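Local coordinates for sulfur carrier protein ThiS adenylyltransferase (Escherichia coli, PDB 1ZUD), which catalyses adenylation by ATP of the C-terminal glycine of the sulfur carrier ThiS, a step in thiamine diphosphate biosynthesis, at residues A43-A48 and Q71-T76; R220-D223 and Q228-S231; D114-A119 and N136-A141. One frame throughout, in Å; residues are numbered along the deposited sequence. Where two conformers were deposited one is given.

Interaction 1 (A43-A48 and Q71-T76)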
loop_
_atom_site.group_PDB
_atom_site.type_symbol
_atom_site.label_atom_id
_atom_site.label_comp_id
_atom_site.label_asym_id
_atom_site.label_seq_id
_atom_site.Cartn_x
_atom_site.Cartn_y
_atom_site.Cartn_z
ATOM N N ALA C 43 -10.037 4.209 -0.152
ATOM C CA ALA C 43 -10.821 3.011 -0.477
ATOM C C ALA C 43 -12.050 3.380 -1.319
ATOM O O ALA C 43 -12.372 2.727 -2.325
ATOM C CB ALA C 43 -11.265 2.270 0.809
ATOM N N ALA C 44 -12.734 4.440 -0.944
ATOM C CA ALA C 44 -13.924 4.812 -1.711
ATOM C C ALA C 44 -13.552 5.246 -3.167
ATOM O O ALA C 44 -14.251 4.877 -4.118
ATOM C CB ALA C 44 -14.685 5.959 -0.992
ATOM N N LEU C 45 -12.466 6.008 -3.317
ATOM C CA LEU C 45 -12.034 6.487 -4.637
ATOM C C LEU C 45 -11.769 5.282 -5.535
ATOM O O LEU C 45 -12.213 5.243 -6.664
ATOM C CB LEU C 45 -10.736 7.328 -4.534
ATOM C CG LEU C 45 -11.010 8.825 -4.301
ATOM C CD1 LEU C 45 -9.789 9.496 -3.651
ATOM C CD2 LEU C 45 -11.453 9.487 -5.634
ATOM N N TYR C 46 -11.006 4.313 -5.038
ATOM C CA TYR C 46 -10.675 3.134 -5.865
ATOM C C TYR C 46 -11.856 2.241 -6.145
ATOM O O TYR C 46 -11.958 1.629 -7.233
ATOM C CB TYR C 46 -9.536 2.307 -5.226
ATOM C CG TYR C 46 -8.198 2.967 -5.444
ATOM C CD1 TYR C 46 -7.576 3.676 -4.400
ATOM C CD2 TYR C 46 -7.622 2.993 -6.716
ATOM C CE1 TYR C 46 -6.425 4.419 -4.622
ATOM C CE2 TYR C 46 -6.426 3.714 -6.959
ATOM C CZ TYR C 46 -5.843 4.429 -5.891
ATOM O OH TYR C 46 -4.671 5.112 -6.085
ATOM N N LEU C 47 -12.724 2.097 -5.156
ATOM C CA LEU C 47 -13.927 1.250 -5.329
ATOM C C LEU C 47 -14.848 1.947 -6.352
ATOM O O LEU C 47 -15.450 1.294 -7.221
ATOM C CB LEU C 47 -14.592 1.045 -3.969
ATOM C CG LEU C 47 -14.397 -0.345 -3.288
ATOM C CD1 LEU C 47 -13.425 -1.289 -4.014
ATOM C CD2 LEU C 47 -14.012 -0.111 -1.855
ATOM N N ALA C 48 -14.968 3.270 -6.256
ATOM C CA ALA C 48 -15.777 3.987 -7.266
ATOM C C ALA C 48 -15.152 3.816 -8.666
ATOM O O ALA C 48 -15.860 3.570 -9.667
ATOM C CB ALA C 48 -15.851 5.472 -6.938
ATOM N N GLN C 71 -6.616 12.847 3.872
ATOM C CA GLN C 71 -7.943 12.495 3.340
ATOM C C GLN C 71 -8.065 13.155 1.975
ATOM O O GLN C 71 -8.683 14.231 1.848
ATOM C CB GLN C 71 -8.988 12.979 4.329
ATOM C CG GLN C 71 -8.771 12.234 5.707
ATOM C CD GLN C 71 -9.654 12.697 6.829
ATOM O OE1 GLN C 71 -10.711 13.286 6.610
ATOM N NE2 GLN C 71 -9.256 12.368 8.055
ATOM N N ILE C 72 -7.475 12.467 0.994
ATOM C CA ILE C 72 -7.297 12.871 -0.408
ATOM C C ILE C 72 -8.486 13.119 -1.297
ATOM O O ILE C 72 -8.326 13.570 -2.438
ATOM C CB ILE C 72 -6.383 11.867 -1.156
ATOM C CG1 ILE C 72 -7.108 10.522 -1.301
ATOM C CG2 ILE C 72 -5.053 11.717 -0.418
ATOM C CD1 ILE C 72 -6.265 9.442 -1.930
ATOM N N LEU C 73 -9.671 12.820 -0.803
ATOM C CA LEU C 73 -10.879 13.038 -1.561
ATOM C C LEU C 73 -11.372 14.480 -1.375
ATOM O O LEU C 73 -12.102 14.977 -2.213
ATOM C CB LEU C 73 -11.953 12.072 -1.063
ATOM C CG LEU C 73 -13.320 11.958 -1.718
ATOM C CD1 LEU C 73 -13.025 11.625 -3.216
ATOM C CD2 LEU C 73 -14.201 10.798 -1.035
ATOM N N PHE C 74 -10.951 15.140 -0.294
ATOM C CA PHE C 74 -11.417 16.482 0.065
ATOM C C PHE C 74 -10.510 17.654 -0.363
ATOM O O PHE C 74 -9.377 17.447 -0.707
ATOM C CB PHE C 74 -11.618 16.528 1.583
ATOM C CG PHE C 74 -12.388 15.346 2.113
ATOM C CD1 PHE C 74 -11.947 14.651 3.212
ATOM C CD2 PHE C 74 -13.590 14.958 1.500
ATOM C CE1 PHE C 74 -12.698 13.563 3.709
ATOM C CE2 PHE C 74 -14.340 13.894 1.981
ATOM C CZ PHE C 74 -13.883 13.198 3.094
ATOM N N THR C 75 -11.024 18.878 -0.363
ATOM C CA THR C 75 -10.174 20.003 -0.723
ATOM C C THR C 75 -10.423 21.154 0.241
ATOM O O THR C 75 -11.291 21.097 1.129
ATOM C CB THR C 75 -10.439 20.507 -2.162
ATOM O OG1 THR C 75 -11.719 21.121 -2.217
ATOM C CG2 THR C 75 -10.387 19.372 -3.164
ATOM N N THR C 76 -9.644 22.211 0.083
ATOM C CA THR C 76 -9.791 23.352 0.956
ATOM C C THR C 76 -11.198 23.934 0.827
ATOM O O THR C 76 -11.733 24.465 1.791
ATOM C CB THR C 76 -8.686 24.435 0.631
ATOM O OG1 THR C 76 -7.412 23.939 1.046
ATOM C CG2 THR C 76 -8.902 25.708 1.396
#
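L45 reaches out from helix residues 43-48 and sets its forked end between I72 and L73 of the loop 71-76. CD1 of L73 makes one half of this apolar contact, 3.6 Å from CD2 of L45. The same methyl lies equally near CG of L45, and therefore presses against the branch point as well as one arm. These two leucine side chains pass alongside each other in opposite senses. With CG anti to the backbone N (chi1 -175°), L73 carries CD1 onward to L45. The other arm of L45 turns to I72, with 3.7 Å between CD1 of L45 and CG1 of I72; the two chains run at a slant. I72 has two deposited conformers, and this second contact holds for the one described. With an alanine in place of L45, both arms go, and the apolar ends of I72 and L73 would probably lose their common partner, opening a gap between helix and loop. Helix 40-50 follows the first strand, 30-34, and a glycine-rich GxGxxG turn, consistent with a Rossmann-type nucleotide-binding fold. The side chain of I72 lies about 6 Å from that of R70, an ATP-binding residue. Backbone hydrogen bonds shape both partners. F74 N reaches Q71 O at 3.2 Å, closing a type I turn whose two central residues are I72 and L73. In the helix, L47 N bonds to A43 O at 2.9 Å. At the last residue of the turn, the F74 ring takes CB of L73 over one face and Q71 OE1 in plane at its edge. Q71 OE1 accepts a hydrogen bond from NZ of K83, another ATP-binding residue. From the second subunit, Y46 packs on I72 and R8 hydrogen-bonds to T76 OG1.

Interaction 2 (R220-D223 and Q228-S231)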
loop_
_atom_site.group_PDB
_atom_site.type_symbol
_atom_site.label_atom_id
_atom_site.label_comp_id
_atom_site.label_asym_id
_atom_site.label_seq_id
_atom_site.Cartn_x
_atom_site.Cartn_y
_atom_site.Cartn_z
ATOM N N ARG C 220 -2.217 -8.820 8.499
ATOM C CA ARG C 220 -1.079 -8.269 7.774
ATOM C C ARG C 220 -0.616 -6.997 8.496
ATOM O O ARG C 220 -1.396 -6.098 8.749
ATOM C CB ARG C 220 -1.509 -8.033 6.331
ATOM C CG ARG C 220 -1.725 -9.372 5.621
ATOM C CD ARG C 220 -2.711 -9.295 4.460
ATOM N NE ARG C 220 -2.251 -8.353 3.423
ATOM C CZ ARG C 220 -2.972 -7.995 2.359
ATOM N NH1 ARG C 220 -4.199 -8.503 2.160
ATOM N NH2 ARG C 220 -2.486 -7.093 1.510
ATOM N N LEU C 221 0.648 -6.948 8.868
ATOM C CA LEU C 221 1.182 -5.818 9.631
ATOM C C LEU C 221 2.241 -5.106 8.787
ATOM O O LEU C 221 3.105 -5.726 8.166
ATOM C CB LEU C 221 1.811 -6.294 10.959
ATOM C CG LEU C 221 0.901 -7.216 11.832
ATOM C CD1 LEU C 221 1.713 -7.740 13.056
ATOM C CD2 LEU C 221 -0.321 -6.478 12.348
ATOM N N PHE C 222 2.152 -3.793 8.769
ATOM C CA PHE C 222 3.090 -3.006 7.963
ATOM C C PHE C 222 3.898 -2.064 8.861
ATOM O O PHE C 222 3.331 -1.368 9.690
ATOM C CB PHE C 222 2.273 -2.194 6.914
ATOM C CG PHE C 222 3.129 -1.280 6.030
ATOM C CD1 PHE C 222 4.264 -1.769 5.402
ATOM C CD2 PHE C 222 2.761 0.040 5.826
ATOM C CE1 PHE C 222 5.060 -0.969 4.563
ATOM C CE2 PHE C 222 3.543 0.887 4.973
ATOM C CZ PHE C 222 4.681 0.383 4.349
ATOM N N ASP C 223 5.222 -2.052 8.713
ATOM C CA ASP C 223 6.052 -1.056 9.429
ATOM C C ASP C 223 6.574 -0.145 8.246
ATOM O O ASP C 223 7.462 -0.538 7.512
ATOM C CB ASP C 223 7.244 -1.729 10.133
ATOM C CG ASP C 223 8.184 -0.713 10.817
ATOM O OD1 ASP C 223 8.218 0.495 10.427
ATOM O OD2 ASP C 223 8.917 -1.143 11.730
ATOM N N GLN C 228 8.793 -3.034 5.945
ATOM C CA GLN C 228 8.570 -4.490 6.006
ATOM C C GLN C 228 7.117 -4.874 6.313
ATOM O O GLN C 228 6.445 -4.150 7.000
ATOM C CB GLN C 228 9.443 -5.070 7.105
ATOM C CG GLN C 228 10.941 -4.913 6.835
ATOM C CD GLN C 228 11.802 -5.670 7.850
ATOM O OE1 GLN C 228 11.773 -5.389 9.053
ATOM N NE2 GLN C 228 12.570 -6.648 7.362
ATOM N N TRP C 229 6.663 -6.012 5.788
ATOM C CA TRP C 229 5.330 -6.538 6.025
ATOM C C TRP C 229 5.488 -7.924 6.689
ATOM O O TRP C 229 6.483 -8.602 6.450
ATOM C CB TRP C 229 4.597 -6.814 4.707
ATOM C CG TRP C 229 4.087 -5.586 4.072
ATOM C CD1 TRP C 229 4.742 -4.795 3.183
ATOM C CD2 TRP C 229 2.786 -5.035 4.235
ATOM N NE1 TRP C 229 3.917 -3.790 2.754
ATOM C CE2 TRP C 229 2.708 -3.912 3.395
ATOM C CE3 TRP C 229 1.673 -5.386 5.017
ATOM C CZ2 TRP C 229 1.545 -3.109 3.300
ATOM C CZ3 TRP C 229 0.520 -4.595 4.923
ATOM C CH2 TRP C 229 0.483 -3.456 4.051
ATOM N N ARG C 230 4.550 -8.310 7.530
ATOM C CA ARG C 230 4.571 -9.706 8.030
ATOM C C ARG C 230 3.119 -10.139 8.020
ATOM O O ARG C 230 2.234 -9.293 8.133
ATOM C CB ARG C 230 5.202 -9.814 9.403
ATOM C CG ARG C 230 4.501 -9.198 10.494
ATOM C CD ARG C 230 5.562 -8.598 11.427
ATOM N NE ARG C 230 6.601 -9.573 11.674
ATOM C CZ ARG C 230 7.743 -9.333 12.310
ATOM N NH1 ARG C 230 8.030 -8.124 12.780
ATOM N NH2 ARG C 230 8.581 -10.335 12.486
ATOM N N SER C 231 2.877 -11.441 7.823
ATOM C CA SER C 231 1.539 -12.007 7.762
ATOM C C SER C 231 1.439 -13.020 8.869
ATOM O O SER C 231 2.289 -13.914 8.959
ATOM C CB SER C 231 1.303 -12.726 6.418
ATOM O OG SER C 231 1.120 -11.769 5.369
#
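F222 lies against the indole of W229 through CB and one side of its ring. Its CB stands over the six-membered ring of W229, 3.5 Å from the centroid and only 9° off the ring normal, a CH-pi contact. CG of F222, anti to the backbone N (chi1 178°), comes next, 3.6 Å from CZ2 of W229. Further out, CD1 of F222 rests over the indole face, about equally near CE2 and NE1 of W229, 3.3 Å from CE2. CE1 ends the run, 3.5 Å from NE1 of W229. The rings form an offset stack, F222 with the five-membered ring, planes tilted by 22°. This pair is non-hydrogen-bonded in the antiparallel hairpin of strands 218-223 and 228-233, the last two strands of the mixed sheet. The flanking pairs supply the hydrogen bonds: L221 N to R230 O at 2.9 Å, answered by R230 N to L221 O, and D223 N to Q228 O at 3.0 Å. Where L221 and R230 project, CB of L221 meets CG of R230, while the guanidinium of R230 forms a salt bridge to D7 of the ThiS chain. On the sheet face that carries F222 and W229, the indole also stacks on W229 of the second subunit.

Interaction 3 (D114-A119 and N136-A141). With NA (sodium ion), chain J.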
loop_
_atom_site.group_PDB
_atom_site.type_symbol
_atom_site.label_atom_id
_atom_site.label_comp_id
_atom_site.label_asym_id
_atom_site.label_seq_id
_atom_site.Cartn_x
_atom_site.Cartn_y
_atom_site.Cartn_z
ATOM N N ASP C 114 -28.890 -2.586 9.688
ATOM C CA ASP C 114 -29.554 -2.552 8.422
ATOM C C ASP C 114 -28.576 -2.280 7.289
ATOM O O ASP C 114 -28.721 -2.852 6.197
ATOM C CB ASP C 114 -30.678 -1.496 8.432
ATOM C CG ASP C 114 -31.513 -1.522 7.153
ATOM O OD1 ASP C 114 -31.192 -0.755 6.211
ATOM O OD2 ASP C 114 -32.480 -2.322 7.075
ATOM N N ALA C 115 -27.583 -1.416 7.533
ATOM C CA ALA C 115 -26.596 -1.135 6.476
ATOM C C ALA C 115 -25.686 -2.380 6.263
ATOM O O ALA C 115 -25.316 -2.742 5.132
ATOM C CB ALA C 115 -25.720 0.102 6.883
ATOM N N VAL C 116 -25.332 -3.045 7.342
ATOM C CA VAL C 116 -24.511 -4.234 7.182
ATOM C C VAL C 116 -25.291 -5.294 6.424
ATOM O O VAL C 116 -24.761 -5.956 5.542
ATOM C CB VAL C 116 -24.060 -4.752 8.572
ATOM C CG1 VAL C 116 -23.377 -6.152 8.478
ATOM C CG2 VAL C 116 -23.072 -3.760 9.121
ATOM N N ALA C 117 -26.569 -5.458 6.736
ATOM C CA ALA C 117 -27.345 -6.515 6.056
ATOM C C ALA C 117 -27.419 -6.288 4.544
ATOM O O ALA C 117 -27.236 -7.202 3.766
ATOM C CB ALA C 117 -28.749 -6.599 6.644
ATOM N N ARG C 118 -27.642 -5.046 4.141
ATOM C CA ARG C 118 -27.720 -4.694 2.717
ATOM C C ARG C 118 -26.395 -4.790 1.964
ATOM O O ARG C 118 -26.396 -5.071 0.781
ATOM C CB ARG C 118 -28.235 -3.266 2.582
ATOM C CG ARG C 118 -29.708 -3.130 2.992
ATOM C CD ARG C 118 -30.199 -1.657 3.011
ATOM N NE ARG C 118 -31.612 -1.546 3.391
ATOM C CZ ARG C 118 -32.635 -1.793 2.574
ATOM N NH1 ARG C 118 -32.419 -2.159 1.308
ATOM N NH2 ARG C 118 -33.876 -1.703 3.038
ATOM N N ALA C 119 -25.267 -4.594 2.644
ATOM C CA ALA C 119 -23.955 -4.649 1.959
ATOM C C ALA C 119 -23.480 -6.081 1.674
ATOM O O ALA C 119 -23.780 -7.016 2.441
ATOM C CB ALA C 119 -22.871 -3.937 2.818
ATOM N N ASN C 136 -17.904 -5.487 13.909
ATOM C CA ASN C 136 -17.534 -6.872 13.838
ATOM C C ASN C 136 -18.707 -7.747 14.325
ATOM O O ASN C 136 -19.026 -8.775 13.705
ATOM C CB ASN C 136 -16.314 -7.136 14.713
ATOM C CG ASN C 136 -15.995 -8.639 14.842
ATOM O OD1 ASN C 136 -15.527 -9.258 13.904
ATOM N ND2 ASN C 136 -16.273 -9.221 16.020
ATOM N N ALA C 137 -19.334 -7.346 15.420
ATOM C CA ALA C 137 -20.467 -8.123 15.985
ATOM C C ALA C 137 -21.613 -8.170 14.972
ATOM O O ALA C 137 -22.246 -9.203 14.780
ATOM C CB ALA C 137 -20.953 -7.482 17.300
ATOM N N ALA C 138 -21.883 -7.048 14.305
ATOM C CA ALA C 138 -22.950 -7.016 13.307
ATOM C C ALA C 138 -22.602 -7.864 12.090
ATOM O O ALA C 138 -23.464 -8.576 11.575
ATOM C CB ALA C 138 -23.240 -5.548 12.833
ATOM N N CYS C 139 -21.350 -7.781 11.612
ATOM C CA CYS C 139 -20.968 -8.564 10.451
ATOM C C CYS C 139 -21.076 -10.069 10.733
ATOM O O CYS C 139 -21.551 -10.827 9.881
ATOM C CB CYS C 139 -19.511 -8.213 10.030
ATOM S SG CYS C 139 -19.519 -6.510 9.244
ATOM N N VAL C 140 -20.604 -10.502 11.901
ATOM C CA VAL C 140 -20.690 -11.950 12.172
ATOM C C VAL C 140 -22.172 -12.405 12.272
ATOM O O VAL C 140 -22.560 -13.414 11.672
ATOM C CB VAL C 140 -19.951 -12.309 13.470
ATOM C CG1 VAL C 140 -20.208 -13.791 13.856
ATOM C CG2 VAL C 140 -18.426 -12.053 13.286
ATOM N N ALA C 141 -23.002 -11.613 12.962
ATOM C CA ALA C 141 -24.420 -11.975 13.141
ATOM C C ALA C 141 -25.168 -11.976 11.822
ATOM O O ALA C 141 -26.141 -12.718 11.646
ATOM C CB ALA C 141 -25.134 -10.994 14.159
HETATM NA NA NA J . -24.870 -8.065 4.323
HETATM O O HOH W 1 -24.908 -9.820 2.668
HETATM O O HOH W 2 -26.409 -9.683 5.501
#
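Beside the contact of V116 with A138 and C139, six ligands grip a sodium ion; V116 O binds it at 2.4 Å. A119 O binds the same ion at 2.4 Å, and the bond from A117 O is slightly longer, 2.6 Å. Two waters and OG1 of T144 complete the set. The three carbonyls come from the last turn of helix 109-118 and from A119, where the chain leaves helical geometry, so a cation would probably be favoured by the negative end of the helix dipole. The meeting with the next helix rests mainly on apolar contacts of the V116 fork. V116 CG1, placed anti to the backbone N (chi1 171°), lies 3.9 Å from SG of C139. The same methyl meets the backbone of the facing helix, with A138 O also 3.9 Å from V116 CG1. V116 CG2 stands 4.1 Å from CB of A138, methyl to methyl. V116 also touches L32 of strand 30-34, and C139 touches L146 of strand 146-152, tying the two helices to the central sheet. They are the consecutive helices before and after parallel strand 121-124, packed together as in the alternating beta-alpha architecture of a Rossmann-type fold.

In the fold
Along the chain, interaction 1 comes first, interaction 3 second and interaction 2 last, all within the ThiF-family region. A single mixed beta-sheet relates them: interaction 1 uses the helix that follows strand 30-34, interaction 3 the helices before and after strand 121-124 in sequence, and interaction 2 the final hairpin, at the opposite edge of the sheet from 99-103. Centres of interactions 1 and 3 lie about 24 Å apart, on opposite sides of the chain's centre. Interaction 2 is about 24 Å from interaction 1 and about 28 Å from interaction 3, centre to centre. Interactions 1 and 2 thus take part in the homodimer contact, and interaction 2 also meets the substrate protein ThiS, whereas no other protein chain of the assembly touches interaction 3.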